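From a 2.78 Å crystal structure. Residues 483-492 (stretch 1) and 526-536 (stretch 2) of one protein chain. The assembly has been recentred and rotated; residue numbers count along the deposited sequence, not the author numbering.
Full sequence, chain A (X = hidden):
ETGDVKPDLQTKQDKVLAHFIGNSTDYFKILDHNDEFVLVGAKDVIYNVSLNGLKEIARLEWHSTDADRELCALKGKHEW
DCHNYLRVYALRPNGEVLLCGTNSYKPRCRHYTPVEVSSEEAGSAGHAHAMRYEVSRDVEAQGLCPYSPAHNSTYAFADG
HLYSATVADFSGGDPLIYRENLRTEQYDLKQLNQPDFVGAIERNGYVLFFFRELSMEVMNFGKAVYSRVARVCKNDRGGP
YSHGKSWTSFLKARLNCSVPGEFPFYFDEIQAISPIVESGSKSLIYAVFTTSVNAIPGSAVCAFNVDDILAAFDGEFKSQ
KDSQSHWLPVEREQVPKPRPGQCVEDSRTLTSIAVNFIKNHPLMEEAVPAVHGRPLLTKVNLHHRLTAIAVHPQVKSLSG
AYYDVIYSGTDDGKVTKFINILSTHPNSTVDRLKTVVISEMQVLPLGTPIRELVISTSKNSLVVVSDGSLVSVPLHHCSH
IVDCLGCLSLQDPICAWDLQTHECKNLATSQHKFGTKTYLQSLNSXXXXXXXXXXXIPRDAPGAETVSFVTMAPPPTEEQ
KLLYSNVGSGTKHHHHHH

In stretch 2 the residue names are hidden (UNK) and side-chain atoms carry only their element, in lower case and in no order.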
# COMPACT_ATOMS: atom_id res chain seq x y z
N ASP A 483 19.88 23.25 -17.44
CA ASP A 483 19.21 24.31 -18.18
C ASP A 483 18.14 24.97 -17.31
O ASP A 483 17.45 24.30 -16.53
CB ASP A 483 18.58 23.75 -19.45
CG ASP A 483 17.91 24.82 -20.31
OD1 ASP A 483 18.16 26.02 -20.07
OD2 ASP A 483 17.14 24.45 -21.21
N CYS A 484 18.00 26.29 -17.47
CA CYS A 484 16.97 27.03 -16.75
C CYS A 484 15.58 26.65 -17.23
O CYS A 484 14.65 26.53 -16.43
CB CYS A 484 17.21 28.53 -16.92
SG CYS A 484 15.89 29.64 -16.37
N LEU A 485 15.42 26.47 -18.54
CA LEU A 485 14.13 26.09 -19.09
C LEU A 485 13.67 24.75 -18.53
O LEU A 485 12.48 24.55 -18.25
CB LEU A 485 14.21 26.04 -20.62
CG LEU A 485 14.71 27.31 -21.30
CD1 LEU A 485 14.93 27.09 -22.79
CD2 LEU A 485 13.73 28.45 -21.07
N GLY A 486 14.61 23.81 -18.35
CA GLY A 486 14.25 22.52 -17.78
C GLY A 486 13.93 22.59 -16.30
O GLY A 486 13.10 21.82 -15.81
N CYS A 487 14.57 23.52 -15.58
CA CYS A 487 14.30 23.66 -14.15
C CYS A 487 12.89 24.18 -13.90
O CYS A 487 12.24 23.79 -12.92
CB CYS A 487 15.34 24.58 -13.52
SG CYS A 487 15.33 24.70 -11.71
N LEU A 488 12.40 25.05 -14.78
CA LEU A 488 11.04 25.58 -14.66
C LEU A 488 10.01 24.66 -15.31
O LEU A 488 8.88 24.55 -14.81
CB LEU A 488 10.96 26.98 -15.26
CG LEU A 488 11.03 28.13 -14.25
CD1 LEU A 488 12.24 28.00 -13.34
CD2 LEU A 488 11.04 29.47 -14.96
N SER A 489 10.36 24.01 -16.42
CA SER A 489 9.44 23.07 -17.05
C SER A 489 9.23 21.82 -16.22
O SER A 489 8.20 21.16 -16.36
CB SER A 489 9.94 22.69 -18.44
OG SER A 489 9.92 23.80 -19.32
N LEU A 490 10.19 21.48 -15.35
CA LEU A 490 10.04 20.30 -14.50
C LEU A 490 8.84 20.44 -13.58
O LEU A 490 8.12 19.47 -13.33
CB LEU A 490 11.32 20.06 -13.70
CG LEU A 490 11.39 18.78 -12.87
CD1 LEU A 490 11.34 17.55 -13.77
CD2 LEU A 490 12.64 18.77 -12.00
N GLN A 491 8.61 21.65 -13.06
CA GLN A 491 7.50 21.95 -12.16
C GLN A 491 7.52 21.08 -10.91
O GLN A 491 6.48 20.78 -10.32
CB GLN A 491 6.15 21.84 -12.88
CG GLN A 491 5.92 22.95 -13.89
CD GLN A 491 4.52 22.93 -14.45
OE1 GLN A 491 4.02 21.89 -14.86
NE2 GLN A 491 3.88 24.10 -14.47
N ASP A 492 8.72 20.66 -10.50
CA ASP A 492 8.89 20.03 -9.20
C ASP A 492 8.87 21.11 -8.12
O ASP A 492 9.65 22.07 -8.20
CB ASP A 492 10.21 19.25 -9.15
CG ASP A 492 10.31 18.30 -7.96
OD1 ASP A 492 9.95 18.70 -6.83
OD2 ASP A 492 10.74 17.14 -8.16
N UNK A 526 1.32 26.53 -17.39
CA UNK A 526 1.71 25.54 -18.38
C UNK A 526 3.22 25.34 -18.33
O UNK A 526 3.97 26.22 -17.91
c UNK A 526 1.29 25.99 -19.78
c UNK A 526 1.17 24.79 -20.72
o UNK A 526 0.02 26.65 -19.71
N UNK A 527 3.66 24.16 -18.77
CA UNK A 527 5.10 23.90 -18.81
C UNK A 527 5.80 24.82 -19.81
O UNK A 527 6.99 25.10 -19.65
c UNK A 527 5.66 20.23 -18.01
n UNK A 527 6.56 18.66 -16.29
c UNK A 527 5.41 19.53 -16.69
c UNK A 527 5.36 22.43 -19.16
c UNK A 527 4.80 21.47 -18.13
N UNK A 528 5.08 25.29 -20.82
CA UNK A 528 5.62 26.33 -21.69
C UNK A 528 5.44 27.71 -21.09
O UNK A 528 6.28 28.59 -21.31
c UNK A 528 3.46 26.48 -23.08
c UNK A 528 2.92 26.59 -24.50
n UNK A 528 0.73 25.51 -24.02
c UNK A 528 1.41 26.73 -24.52
c UNK A 528 4.96 26.26 -23.08
N UNK A 529 4.36 27.93 -20.33
CA UNK A 529 4.18 29.21 -19.66
C UNK A 529 5.19 29.40 -18.54
O UNK A 529 5.53 30.54 -18.20
c UNK A 529 2.76 29.32 -19.11
N UNK A 530 5.69 28.30 -17.95
CA UNK A 530 6.72 28.41 -16.93
C UNK A 530 8.05 28.83 -17.53
O UNK A 530 8.71 29.75 -17.02
c UNK A 530 6.86 27.08 -16.18
N UNK A 531 8.46 28.18 -18.62
CA UNK A 531 9.73 28.50 -19.26
C UNK A 531 9.78 29.93 -19.79
O UNK A 531 10.87 30.45 -20.05
c UNK A 531 10.01 27.52 -20.40
N UNK A 532 8.62 30.58 -19.96
CA UNK A 532 8.62 31.98 -20.37
C UNK A 532 9.17 32.88 -19.27
O UNK A 532 9.85 33.87 -19.56
c UNK A 532 7.52 31.85 -23.18
c UNK A 532 5.22 32.33 -22.29
c UNK A 532 7.20 32.41 -20.75
c UNK A 532 6.59 31.74 -21.98
N UNK A 533 8.89 32.54 -18.01
CA UNK A 533 9.45 33.30 -16.90
C UNK A 533 10.97 33.22 -16.87
O UNK A 533 11.64 34.16 -16.44
c UNK A 533 7.22 32.81 -13.69
c UNK A 533 8.88 32.81 -15.57
c UNK A 533 6.38 32.81 -16.05
c UNK A 533 7.49 33.28 -15.11
N UNK A 534 11.53 32.10 -17.33
CA UNK A 534 12.98 31.96 -17.40
C UNK A 534 13.55 33.01 -18.34
O UNK A 534 12.97 33.28 -19.40
c UNK A 534 13.36 30.55 -17.86
s UNK A 534 15.14 30.37 -18.12
N UNK A 535 14.68 33.64 -17.99
CA UNK A 535 15.24 34.70 -18.84
C UNK A 535 15.60 34.21 -20.23
O UNK A 535 15.81 33.02 -20.48
c UNK A 535 16.21 34.79 -16.66
c UNK A 535 15.40 33.52 -16.71
c UNK A 535 16.49 35.14 -18.07
N UNK A 536 15.67 35.16 -21.16
CA UNK A 536 15.98 34.88 -22.55
C UNK A 536 17.42 34.39 -22.71
O UNK A 536 18.33 35.17 -22.99
n UNK A 536 15.92 35.55 -27.03
n UNK A 536 17.26 36.03 -25.43
c UNK A 536 17.18 35.80 -26.73
c UNK A 536 16.00 35.92 -24.87
c UNK A 536 15.75 36.13 -23.41
c UNK A 536 15.16 35.62 -25.89

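Position 526 carries three side-chain atoms: one carbon bearing one oxygen and one further carbon. Its CA-to-CB bond points away from stretch 1. A beta-branched hydroxyl of this kind is threonine, T526. Although it occupies the N-cap position of the following helix, its side chain makes no capping bond.

At 527, four carbons run in a row and end in nitrogen, with no branch. The CB leaves sideways, but the end of the chain comes nearer: the terminal nitrogen is 3.0 Å from S489 O and 3.4 Å from L490 O, and the carbon before it is 3.3 Å from Q491 OE1. This is lysine. K527 NZ makes a hydrogen bond to S489 O and a weak one to L490 O.

Position 528 repeats the pattern of four carbons in a row and a terminal nitrogen; it points away and touches nothing in stretch 1, which leaves atom count and connectivity as the evidence. It too is lysine, K528.

Position 529 has a single side-chain carbon, set sideways and without contact to stretch 1: alanine, A529.

Position 530 also has one side-chain carbon, but this one points toward stretch 1, its CB 4.2 Å from L488 CB, while the backbone O of 530 is 3.1 Å from L488 CD2. One carbon again means alanine, A530.

At 531 the single carbon is set sideways, with the CB of 531 3.9 Å from both L485 CD2 and S489 OG; the CA atoms of L485 and 531 are 5.0 Å apart, a close backbone approach at a residue with a one-carbon side chain. This is alanine, A531.

Position 532 has four carbons forked at the second, pointing away and exposed, hence leucine, L532. The same forked set occurs at 533, where the CB lies 4.0 Å from L488 CD2. This is a second leucine, L533, and its contribution is small, with 8 Å² covered.

At 534 there is one carbon followed by one sulfur, and that sulfur is 2.0 Å from C484 SG. The CB of 534 also lies 3.9 Å from L488 CD2. The sulfur separation is covalent bonding distance, so the residue is a disulfide-bonded cysteine, C534.

Position 535 has three carbons closing a ring onto the backbone nitrogen, and the ring carbon bonded to that nitrogen packs 3.9 Å from C484 SG, beside the disulfide. The closed ring is the signature of proline, P535. Finally, 536 shows one carbon leading to a five-membered ring of three carbons and two nitrogens, pointing away and making no contact: histidine, H536.

The contact joins two helices whose N-to-C directions differ by 133°, with axes approaching to 8.0 Å. The C484–C534 disulfide, with chi3 at 144°, fixes the C-terminal side of helix 527-533 to the start of helix 484-489. Next to it, L485 packs against A531 and C534, and L488 against A530 and C534. Farther along, S489 and K527 have CA atoms 4.8 Å apart, and K527 NZ reaches carbonyl oxygens near the other end of helix 484-489. Together, covalent, apolar and polar links bury 541 Å², summed over both sides.

Stretch 2, residues 526-536: TKKAAALLCPH
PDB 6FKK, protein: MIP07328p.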